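Local coordinates for protein putative oxidoreductase (Salmonella enterica subsp. enterica serovar Typhimurium, PDB 3NX4) that binds NADP and probably reduces acryloyl-CoA with NADPH, as a member of the medium-chain dehydrogenase/reductase family, at residues 199-204 with 225-230; 219-224 with 245-250. All coordinates share one frame; numbering follows the deposited sequence.

Contact 1. Residues 199-204 with 225-230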
ATOM      1  N   ASP A 199      13.788 -16.960 -10.932  1.00 34.12           N
ATOM      2  CA  ASP A 199      13.562 -18.322 -10.442  1.00 43.35           C
ATOM      3  C   ASP A 199      13.442 -18.384  -8.929  1.00 44.24           C
ATOM      4  O   ASP A 199      12.887 -19.339  -8.388  1.00 47.58           O
ATOM      5  CB  ASP A 199      14.705 -19.265 -10.863  1.00 45.69           C
ATOM      6  CG  ASP A 199      14.733 -19.524 -12.346  1.00 61.47           C
ATOM      7  OD1 ASP A 199      13.733 -19.198 -13.024  1.00 63.57           O
ATOM      8  OD2 ASP A 199      15.756 -20.065 -12.832  1.00 67.21           O
ATOM      9  N   GLU A 200      13.995 -17.385  -8.252  1.00 39.32           N
ATOM     10  CA  GLU A 200      14.002 -17.354  -6.794  1.00 44.38           C
ATOM     11  C   GLU A 200      12.740 -16.689  -6.233  1.00 43.70           C
ATOM     12  O   GLU A 200      12.656 -16.445  -5.031  1.00 43.72           O
ATOM     13  CB  GLU A 200      15.231 -16.589  -6.293  1.00 54.25           C
ATOM     14  CG  GLU A 200      16.556 -17.052  -6.879  1.00 68.82           C
ATOM     15  CD  GLU A 200      17.233 -18.105  -6.027  1.00 85.08           C
ATOM     16  OE1 GLU A 200      17.772 -17.749  -4.956  1.00 91.26           O
ATOM     17  OE2 GLU A 200      17.225 -19.288  -6.424  1.00 90.36           O
ATOM     18  N   PHE A 201      11.779 -16.387  -7.107  1.00 38.34           N
ATOM     19  CA  PHE A 201      10.549 -15.693  -6.715  1.00 36.45           C
ATOM     20  C   PHE A 201       9.299 -16.473  -7.120  1.00 50.16           C
ATOM     21  O   PHE A 201       8.322 -15.893  -7.605  1.00 51.63           O
ATOM     22  CB  PHE A 201      10.529 -14.279  -7.308  1.00 40.41           C
ATOM     23  CG  PHE A 201      11.590 -13.389  -6.740  1.00 34.52           C
ATOM     24  CD1 PHE A 201      12.907 -13.499  -7.169  1.00 34.05           C
ATOM     25  CD2 PHE A 201      11.284 -12.479  -5.736  1.00 34.23           C
ATOM     26  CE1 PHE A 201      13.899 -12.703  -6.629  1.00 37.78           C
ATOM     27  CE2 PHE A 201      12.270 -11.680  -5.190  1.00 35.82           C
ATOM     28  CZ  PHE A 201      13.577 -11.789  -5.630  1.00 40.19           C
ATOM     29  N   ALA A 202       9.344 -17.789  -6.909  1.00 43.77           N
ATOM     30  CA  ALA A 202       8.328 -18.716  -7.406  1.00 47.43           C
ATOM     31  C   ALA A 202       7.396 -19.239  -6.305  1.00 55.62           C
ATOM     32  O   ALA A 202       6.184 -19.310  -6.496  1.00 66.96           O
ATOM     33  CB  ALA A 202       8.994 -19.880  -8.119  1.00 49.76           C
ATOM     34  N   GLU A 203       7.971 -19.627  -5.171  1.00 45.01           N
ATOM     35  CA  GLU A 203       7.186 -19.985  -3.983  1.00 42.26           C
ATOM     36  C   GLU A 203       7.596 -19.090  -2.822  1.00 40.35           C
ATOM     37  O   GLU A 203       8.726 -18.609  -2.780  1.00 39.38           O
ATOM     38  CB  GLU A 203       7.395 -21.456  -3.602  1.00 45.46           C
ATOM     39  CG  GLU A 203       6.864 -22.455  -4.618  1.00 55.23           C
ATOM     40  CD  GLU A 203       7.909 -22.860  -5.640  1.00 66.06           C
ATOM     41  OE1 GLU A 203       9.110 -22.595  -5.403  1.00 67.94           O
ATOM     42  OE2 GLU A 203       7.529 -23.445  -6.679  1.00 70.26           O
ATOM     43  N   SER A 204       6.686 -18.861  -1.878  1.00 39.95           N
ATOM     44  CA  SER A 204       7.002 -18.036  -0.721  1.00 40.04           C
ATOM     45  C   SER A 204       6.084 -18.318   0.471  1.00 42.40           C
ATOM     46  O   SER A 204       4.953 -18.767   0.305  1.00 44.78           O
ATOM     47  CB  SER A 204       6.926 -16.546  -1.072  1.00 44.80           C
ATOM     48  OG  SER A 204       5.599 -16.154  -1.367  1.00 46.83           O
ATOM     49  N   ALA A 225       4.204 -10.954  -4.884  1.00 28.17           N
ATOM     50  CA  ALA A 225       3.818 -11.568  -3.618  1.00 29.53           C
ATOM     51  C   ALA A 225       5.042 -11.891  -2.766  1.00 32.24           C
ATOM     52  O   ALA A 225       5.041 -11.662  -1.562  1.00 28.09           O
ATOM     53  CB  ALA A 225       2.991 -12.812  -3.859  1.00 30.92           C
ATOM     54  N   LYS A 226       6.096 -12.409  -3.392  1.00 30.64           N
ATOM     55  CA  LYS A 226       7.292 -12.764  -2.630  1.00 29.39           C
ATOM     56  C   LYS A 226       8.085 -11.532  -2.207  1.00 27.57           C
ATOM     57  O   LYS A 226       8.611 -11.473  -1.097  1.00 27.99           O
ATOM     58  CB  LYS A 226       8.192 -13.730  -3.400  1.00 26.35           C
ATOM     59  CG  LYS A 226       9.341 -14.233  -2.531  1.00 38.68           C
ATOM     60  CD  LYS A 226       9.783 -15.631  -2.910  1.00 44.65           C
ATOM     61  CE  LYS A 226      10.951 -16.068  -2.048  1.00 42.75           C
ATOM     62  NZ  LYS A 226      11.604 -17.267  -2.605  1.00 47.86           N
ATOM     63  N   VAL A 227       8.183 -10.557  -3.101  1.00 26.33           N
ATOM     64  CA  VAL A 227       8.772  -9.266  -2.737  1.00 23.30           C
ATOM     65  C   VAL A 227       8.074  -8.676  -1.510  1.00 26.35           C
ATOM     66  O   VAL A 227       8.736  -8.214  -0.581  1.00 25.87           O
ATOM     67  CB  VAL A 227       8.779  -8.285  -3.923  1.00 24.88           C
ATOM     68  CG1 VAL A 227       9.127  -6.868  -3.463  1.00 26.83           C
ATOM     69  CG2 VAL A 227       9.794  -8.771  -4.993  1.00 24.63           C
ATOM     70  N   LEU A 228       6.745  -8.705  -1.491  1.00 24.67           N
ATOM     71  CA  LEU A 228       6.025  -8.248  -0.297  1.00 28.87           C
ATOM     72  C   LEU A 228       6.438  -9.010   0.959  1.00 28.03           C
ATOM     73  O   LEU A 228       6.585  -8.406   2.017  1.00 24.54           O
ATOM     74  CB  LEU A 228       4.509  -8.337  -0.477  1.00 26.92           C
ATOM     75  CG  LEU A 228       3.892  -7.314  -1.428  1.00 27.52           C
ATOM     76  CD1 LEU A 228       2.496  -7.768  -1.821  1.00 29.23           C
ATOM     77  CD2 LEU A 228       3.868  -5.936  -0.785  1.00 24.74           C
ATOM     78  N   ALA A 229       6.625 -10.325   0.841  1.00 26.20           N
ATOM     79  CA  ALA A 229       7.009 -11.164   1.985  1.00 30.16           C
ATOM     80  C   ALA A 229       8.438 -10.897   2.480  1.00 27.25           C
ATOM     81  O   ALA A 229       8.802 -11.281   3.602  1.00 30.51           O
ATOM     82  CB  ALA A 229       6.825 -12.666   1.646  1.00 26.14           C
ATOM     83  N   GLN A 230       9.227 -10.230   1.639  1.00 25.11           N
ATOM     84  CA  GLN A 230      10.635  -9.937   1.905  1.00 21.36           C
ATOM     85  C   GLN A 230      10.912  -8.485   2.314  1.00 24.47           C
ATOM     86  O   GLN A 230      12.075  -8.087   2.441  1.00 24.38           O
ATOM     87  CB  GLN A 230      11.460 -10.214   0.637  1.00 23.28           C
ATOM     88  CG  GLN A 230      11.581 -11.704   0.270  1.00 25.27           C
ATOM     89  CD  GLN A 230      12.261 -11.923  -1.077  1.00 30.27           C
ATOM     90  OE1 GLN A 230      12.276 -11.040  -1.929  1.00 32.35           O
ATOM     91  NE2 GLN A 230      12.821 -13.119  -1.271  1.00 31.35           N
TER
HETATM   92  O   HOH W   1      13.960 -14.663  -3.469  1.00 46.26           O
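K226 carries this contact, reaching from helix 221-229 into the turn formed by residues 199-204 and gripping it by two backbone carbonyls. Its ammonium donates to E200 O, with K226 NZ and E200 O 2.8 Å apart and the nitrogen lying above the carbonyl plane. A longer bond, 3.2 Å from K226 NZ to E203 O, runs nearly along the C=O axis of E203. One charged nitrogen thus bridges two carbonyls three residues apart in the loop. The carboxylates of E200 and E203 do not touch the ammonium, although their charge may still favour its protonated form.

The methylenes of K226 lie between the loop and the helix. With CG anti to its backbone N (chi1 -173°) and the chain extended beyond, they run past S204, where K226 CD comes within 3.5 Å of S204 CB. They cross the F201 side chain at about a right angle, K226 CB and CG both about 4.1 Å from ring atom CD2 of F201. The cation itself is too far from the ring for more than a weak attraction. F201 CE2 packs on V227 CG2 at 3.8 Å and also meets Q230 OE1.

A water sits over the centre of one F201 face, 3.6 Å above the ring plane; it donates to E200 O and accepts from Q230 NE2, giving that carbonyl a second donor. Further out, W212 NE1 hydrogen-bonds Q230 OE1 and so helps fix the amide that holds the water. The whole joins the loop after strand 194-197 to the helix after strand 212-217, a loop-to-helix packing within the Rossmann-type nucleotide-binding domain of this dehydrogenase family.

Contact 2. Residues 219-224 with 245-250. With NAP (NADP nicotinamide-adenine-dinucleotide phosphate), chain C.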
ATOM      1  N   VAL A 219       6.182  -6.622 -12.391  1.00 31.91           N
ATOM      2  CA  VAL A 219       5.774  -7.978 -12.722  1.00 34.24           C
ATOM      3  C   VAL A 219       4.452  -8.455 -12.140  1.00 34.44           C
ATOM      4  O   VAL A 219       3.705  -9.155 -12.790  1.00 37.22           O
ATOM      5  CB  VAL A 219       6.874  -8.977 -12.323  1.00 33.35           C
ATOM      6  CG1 VAL A 219       6.475 -10.382 -12.685  1.00 32.72           C
ATOM      7  CG2 VAL A 219       8.187  -8.597 -12.950  1.00 33.33           C
ATOM      8  N   GLY A 220       4.181  -8.085 -10.901  1.00 32.58           N
ATOM      9  CA  GLY A 220       2.969  -8.514 -10.246  1.00 29.42           C
ATOM     10  C   GLY A 220       3.014  -9.995  -9.930  1.00 31.01           C
ATOM     11  O   GLY A 220       4.064 -10.601  -9.885  1.00 31.33           O
ATOM     12  N   ASP A 221       1.841 -10.567  -9.703  1.00 38.78           N
ATOM     13  CA  ASP A 221       1.698 -11.992  -9.461  1.00 39.23           C
ATOM     14  C   ASP A 221       2.538 -12.516  -8.306  1.00 33.93           C
ATOM     15  O   ASP A 221       2.634 -11.897  -7.261  1.00 33.14           O
ATOM     16  CB  ASP A 221       2.063 -12.757 -10.727  1.00 45.29           C
ATOM     17  CG  ASP A 221       1.502 -14.166 -10.742  1.00 58.24           C
ATOM     18  OD1 ASP A 221       0.314 -14.340 -10.430  1.00 62.92           O
ATOM     19  OD2 ASP A 221       2.260 -15.094 -11.064  1.00 56.80           O
ATOM     20  N   LYS A 222       3.155 -13.668  -8.528  1.00 31.11           N
ATOM     21  CA  LYS A 222       3.990 -14.322  -7.535  1.00 30.42           C
ATOM     22  C   LYS A 222       5.240 -13.549  -7.166  1.00 33.71           C
ATOM     23  O   LYS A 222       5.662 -13.564  -6.027  1.00 31.54           O
ATOM     24  CB  LYS A 222       4.346 -15.744  -7.956  1.00 41.63           C
ATOM     25  CG  LYS A 222       3.279 -16.753  -7.615  1.00 49.04           C
ATOM     26  CD  LYS A 222       3.607 -18.120  -8.171  1.00 62.62           C
ATOM     27  CE  LYS A 222       2.522 -19.118  -7.835  1.00 78.71           C
ATOM     28  NZ  LYS A 222       1.233 -18.719  -8.431  1.00 85.70           N
ATOM     29  N   VAL A 223       5.857 -12.912  -8.147  1.00 29.16           N
ATOM     30  CA  VAL A 223       7.063 -12.172  -7.872  1.00 29.01           C
ATOM     31  C   VAL A 223       6.746 -11.050  -6.895  1.00 28.09           C
ATOM     32  O   VAL A 223       7.428 -10.895  -5.915  1.00 28.77           O
ATOM     33  CB  VAL A 223       7.663 -11.608  -9.162  1.00 31.30           C
ATOM     34  CG1 VAL A 223       8.786 -10.656  -8.857  1.00 28.66           C
ATOM     35  CG2 VAL A 223       8.153 -12.735 -10.044  1.00 33.23           C
ATOM     36  N   LEU A 224       5.663 -10.332  -7.142  1.00 25.09           N
ATOM     37  CA  LEU A 224       5.244  -9.258  -6.262  1.00 26.28           C
ATOM     38  C   LEU A 224       4.886  -9.813  -4.900  1.00 27.40           C
ATOM     39  O   LEU A 224       5.230  -9.232  -3.886  1.00 28.86           O
ATOM     40  CB  LEU A 224       4.061  -8.506  -6.852  1.00 26.25           C
ATOM     41  CG  LEU A 224       3.386  -7.468  -5.964  1.00 33.80           C
ATOM     42  CD1 LEU A 224       4.393  -6.486  -5.427  1.00 27.58           C
ATOM     43  CD2 LEU A 224       2.283  -6.765  -6.721  1.00 28.69           C
ATOM     44  N   GLY A 245       1.586 -11.367 -14.632  1.00 39.03           N
ATOM     45  CA  GLY A 245       0.214 -11.724 -14.312  1.00 38.66           C
ATOM     46  C   GLY A 245      -0.438 -10.670 -13.429  1.00 36.63           C
ATOM     47  O   GLY A 245       0.232 -10.046 -12.598  1.00 35.13           O
ATOM     48  N   PHE A 246      -1.744 -10.466 -13.598  1.00 37.03           N
ATOM     49  CA  PHE A 246      -2.450  -9.403 -12.869  1.00 39.60           C
ATOM     50  C   PHE A 246      -2.903  -9.836 -11.473  1.00 38.09           C
ATOM     51  O   PHE A 246      -3.247  -8.998 -10.644  1.00 34.77           O
ATOM     52  CB  PHE A 246      -3.663  -8.911 -13.663  1.00 41.99           C
ATOM     53  CG  PHE A 246      -4.788  -9.898 -13.708  1.00 54.08           C
ATOM     54  CD1 PHE A 246      -5.801  -9.858 -12.766  1.00 55.96           C
ATOM     55  CD2 PHE A 246      -4.823 -10.885 -14.681  1.00 65.00           C
ATOM     56  CE1 PHE A 246      -6.835 -10.778 -12.798  1.00 62.49           C
ATOM     57  CE2 PHE A 246      -5.855 -11.809 -14.719  1.00 66.27           C
ATOM     58  CZ  PHE A 246      -6.862 -11.753 -13.777  1.00 66.88           C
ATOM     59  N   ALA A 247      -2.920 -11.139 -11.209  1.00 40.93           N
ATOM     60  CA  ALA A 247      -3.337 -11.609  -9.891  1.00 44.04           C
ATOM     61  C   ALA A 247      -2.325 -11.175  -8.835  1.00 39.91           C
ATOM     62  O   ALA A 247      -1.155 -10.937  -9.146  1.00 38.92           O
ATOM     63  CB  ALA A 247      -3.508 -13.127  -9.884  1.00 39.57           C
ATOM     64  N   LEU A 248      -2.779 -11.087  -7.592  1.00 41.44           N
ATOM     65  CA  LEU A 248      -1.916 -10.759  -6.465  1.00 32.51           C
ATOM     66  C   LEU A 248      -2.197 -11.735  -5.329  1.00 37.07           C
ATOM     67  O   LEU A 248      -2.959 -11.426  -4.425  1.00 34.43           O
ATOM     68  CB  LEU A 248      -2.096  -9.315  -6.016  1.00 31.66           C
ATOM     69  CG  LEU A 248      -1.143  -8.890  -4.899  1.00 30.25           C
ATOM     70  CD1 LEU A 248       0.229  -9.497  -5.091  1.00 31.25           C
ATOM     71  CD2 LEU A 248      -1.066  -7.384  -4.799  1.00 29.92           C
ATOM     72  N   PRO A 249      -1.598 -12.918  -5.394  1.00 36.26           N
ATOM     73  CA  PRO A 249      -1.825 -13.956  -4.385  1.00 36.93           C
ATOM     74  C   PRO A 249      -0.936 -13.750  -3.175  1.00 41.69           C
ATOM     75  O   PRO A 249       0.096 -14.393  -3.034  1.00 44.85           O
ATOM     76  CB  PRO A 249      -1.402 -15.227  -5.113  1.00 40.71           C
ATOM     77  CG  PRO A 249      -0.353 -14.777  -6.046  1.00 39.78           C
ATOM     78  CD  PRO A 249      -0.742 -13.398  -6.490  1.00 36.64           C
ATOM     79  N   THR A 250      -1.361 -12.848  -2.303  1.00 38.54           N
ATOM     80  CA  THR A 250      -0.603 -12.490  -1.118  1.00 30.07           C
ATOM     81  C   THR A 250      -1.415 -12.670   0.160  1.00 40.37           C
ATOM     82  O   THR A 250      -2.514 -13.211   0.142  1.00 41.93           O
ATOM     83  CB  THR A 250      -0.069 -11.040  -1.216  1.00 30.71           C
ATOM     84  OG1 THR A 250       0.754 -10.749  -0.085  1.00 37.75           O
ATOM     85  CG2 THR A 250      -1.211 -10.050  -1.277  1.00 28.87           C
TER
HETATM   86  PA  NAP C 330       8.731  -4.441 -20.509  1.00 31.99           P
HETATM   87  O1A NAP C 330       9.744  -3.571 -21.130  1.00 26.49           O
HETATM   88  O2A NAP C 330       8.187  -5.543 -21.318  1.00 27.01           O
HETATM   89  O5B NAP C 330       9.262  -4.983 -19.102  1.00 29.04           O
HETATM   90  C5B NAP C 330       8.600  -6.058 -18.496  1.00 27.15           C
HETATM   91  C4B NAP C 330       9.701  -6.921 -17.897  1.00 28.79           C
HETATM   92  O4B NAP C 330       9.114  -7.901 -17.088  1.00 28.76           O
HETATM   93  C3B NAP C 330      10.510  -7.660 -18.966  1.00 34.01           C
HETATM   94  O3B NAP C 330      11.653  -6.913 -19.336  1.00 30.15           O
HETATM   95  C2B NAP C 330      10.913  -8.939 -18.256  1.00 29.24           C
HETATM   96  O2B NAP C 330      12.110  -8.672 -17.565  1.00 29.76           O
HETATM   97  C1B NAP C 330       9.819  -9.128 -17.220  1.00 33.31           C
HETATM   98  N9A NAP C 330       8.845 -10.151 -17.628  1.00 30.79           N
HETATM   99  C8A NAP C 330       8.241 -10.288 -18.854  1.00 39.82           C
HETATM  100  N7A NAP C 330       7.393 -11.343 -18.786  1.00 40.75           N
HETATM  101  C5A NAP C 330       7.439 -11.862 -17.542  1.00 37.44           C
HETATM  102  C6A NAP C 330       6.789 -12.932 -16.941  1.00 42.47           C
HETATM  103  N6A NAP C 330       5.920 -13.674 -17.616  1.00 52.13           N
HETATM  104  N1A NAP C 330       7.050 -13.220 -15.624  1.00 41.38           N
HETATM  105  C2A NAP C 330       7.952 -12.460 -14.909  1.00 40.75           C
HETATM  106  N3A NAP C 330       8.603 -11.403 -15.510  1.00 36.41           N
HETATM  107  C4A NAP C 330       8.348 -11.116 -16.805  1.00 32.99           C
HETATM  108  O3  NAP C 330       7.465  -3.544 -20.054  1.00 29.03           O
HETATM  109  PN  NAP C 330       7.419  -2.024 -19.548  1.00 30.80           P
HETATM  110  O1N NAP C 330       7.027  -1.124 -20.657  1.00 30.99           O
HETATM  111  O2N NAP C 330       8.688  -1.777 -18.827  1.00 25.55           O
HETATM  112  O5D NAP C 330       6.199  -2.159 -18.505  1.00 33.41           O
HETATM  113  C5D NAP C 330       6.361  -2.997 -17.385  1.00 38.30           C
HETATM  114  C4D NAP C 330       5.004  -3.272 -16.755  1.00 37.89           C
HETATM  115  O4D NAP C 330       4.504  -2.059 -16.245  1.00 37.65           O
HETATM  116  C3D NAP C 330       3.993  -3.757 -17.779  1.00 41.24           C
HETATM  117  O3D NAP C 330       3.142  -4.705 -17.171  1.00 37.40           O
HETATM  118  C2D NAP C 330       3.202  -2.519 -18.132  1.00 47.46           C
HETATM  119  O2D NAP C 330       1.881  -2.835 -18.496  1.00 48.88           O
HETATM  120  C1D NAP C 330       3.239  -1.783 -16.808  1.00 42.09           C
HETATM  121  N1N NAP C 330       3.075  -0.328 -16.921  1.00 43.08           N
HETATM  122  C2N NAP C 330       2.000   0.243 -16.303  1.00 45.31           C
HETATM  123  C3N NAP C 330       1.791   1.618 -16.346  1.00 45.23           C
HETATM  124  C7N NAP C 330       0.943   2.213 -15.255  1.00 43.84           C
HETATM  125  O7N NAP C 330       0.150   3.342 -15.516  1.00 45.43           O
HETATM  126  N7N NAP C 330       0.968   1.644 -14.056  1.00 30.44           N
HETATM  127  C4N NAP C 330       2.702   2.418 -17.035  1.00 43.24           C
HETATM  128  C5N NAP C 330       3.805   1.822 -17.663  1.00 42.25           C
HETATM  129  C6N NAP C 330       3.985   0.442 -17.588  1.00 36.80           C
HETATM  130  P2B NAP C 330      13.243  -9.819 -17.396  1.00 31.82           P
HETATM  131  O1X NAP C 330      14.500  -9.128 -16.942  1.00 27.70           O
HETATM  132  O2X NAP C 330      12.801 -10.816 -16.351  1.00 31.54           O
HETATM  133  O3X NAP C 330      13.436 -10.485 -18.732  1.00 36.30           O
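In the Rossmann-type domain, the start of helix 221-229 rests here against strand 247-251, which joins an antiparallel ladder with its counterpart in the second subunit, so the sheet runs on across the dimer interface.

Polar contacts between the segments are modest and come from the backbone. D221 N gives A247 O a weak hydrogen bond, 3.1 Å long but bent to 121° at the hydrogen. The same oxygen receives a CA-H...O contact from D221 CA. G220 and G245 both have positive phi, and the backbones pass close there: G245 O lies 3.4 Å from D221 N, at a poor angle that makes no hydrogen bond. G220 N is hydrogen-bonded to D217 OD2, just before the segment. P249, the centre of an inverse gamma turn, sets its ring CD in van der Waals contact with the D221 carbonyl.

Apolar packing lies further along. L224 and L248 cross obliquely, both with CG anti to the backbone N, and bring L224 CD2 to 3.8 Å from L248 CD1. On the dimer side, L224 packs on V252 of the second subunit and L248 on T250 of that chain.

Cofactor contact belongs to V219, which sends its CB away from residues 245-250 while its methyls meet the adenine; V219 CG1, anti to the backbone N (chi1 -179°), approaches NAP C2A to 3.4 Å.

Contacts 1 and 2 show how one helix can serve two neighbours. Their centres lie 9 Å apart, and both draw on helix 221-229: its first turn in contact 2, its later turns in contact 1. Along the chain the segments alternate, 199-204, 219-224, 225-230, then 245-250, so the two connections cross. They also touch directly: F201 CB meets V223 CG2 at 3.9 Å, and A225 CB lies 3.4 Å from P249 O. The helix thereby lies between the loop that follows the NADP-binding R198 and the strand that pairs with the second subunit, with V219 of the cofactor pocket just ahead of it.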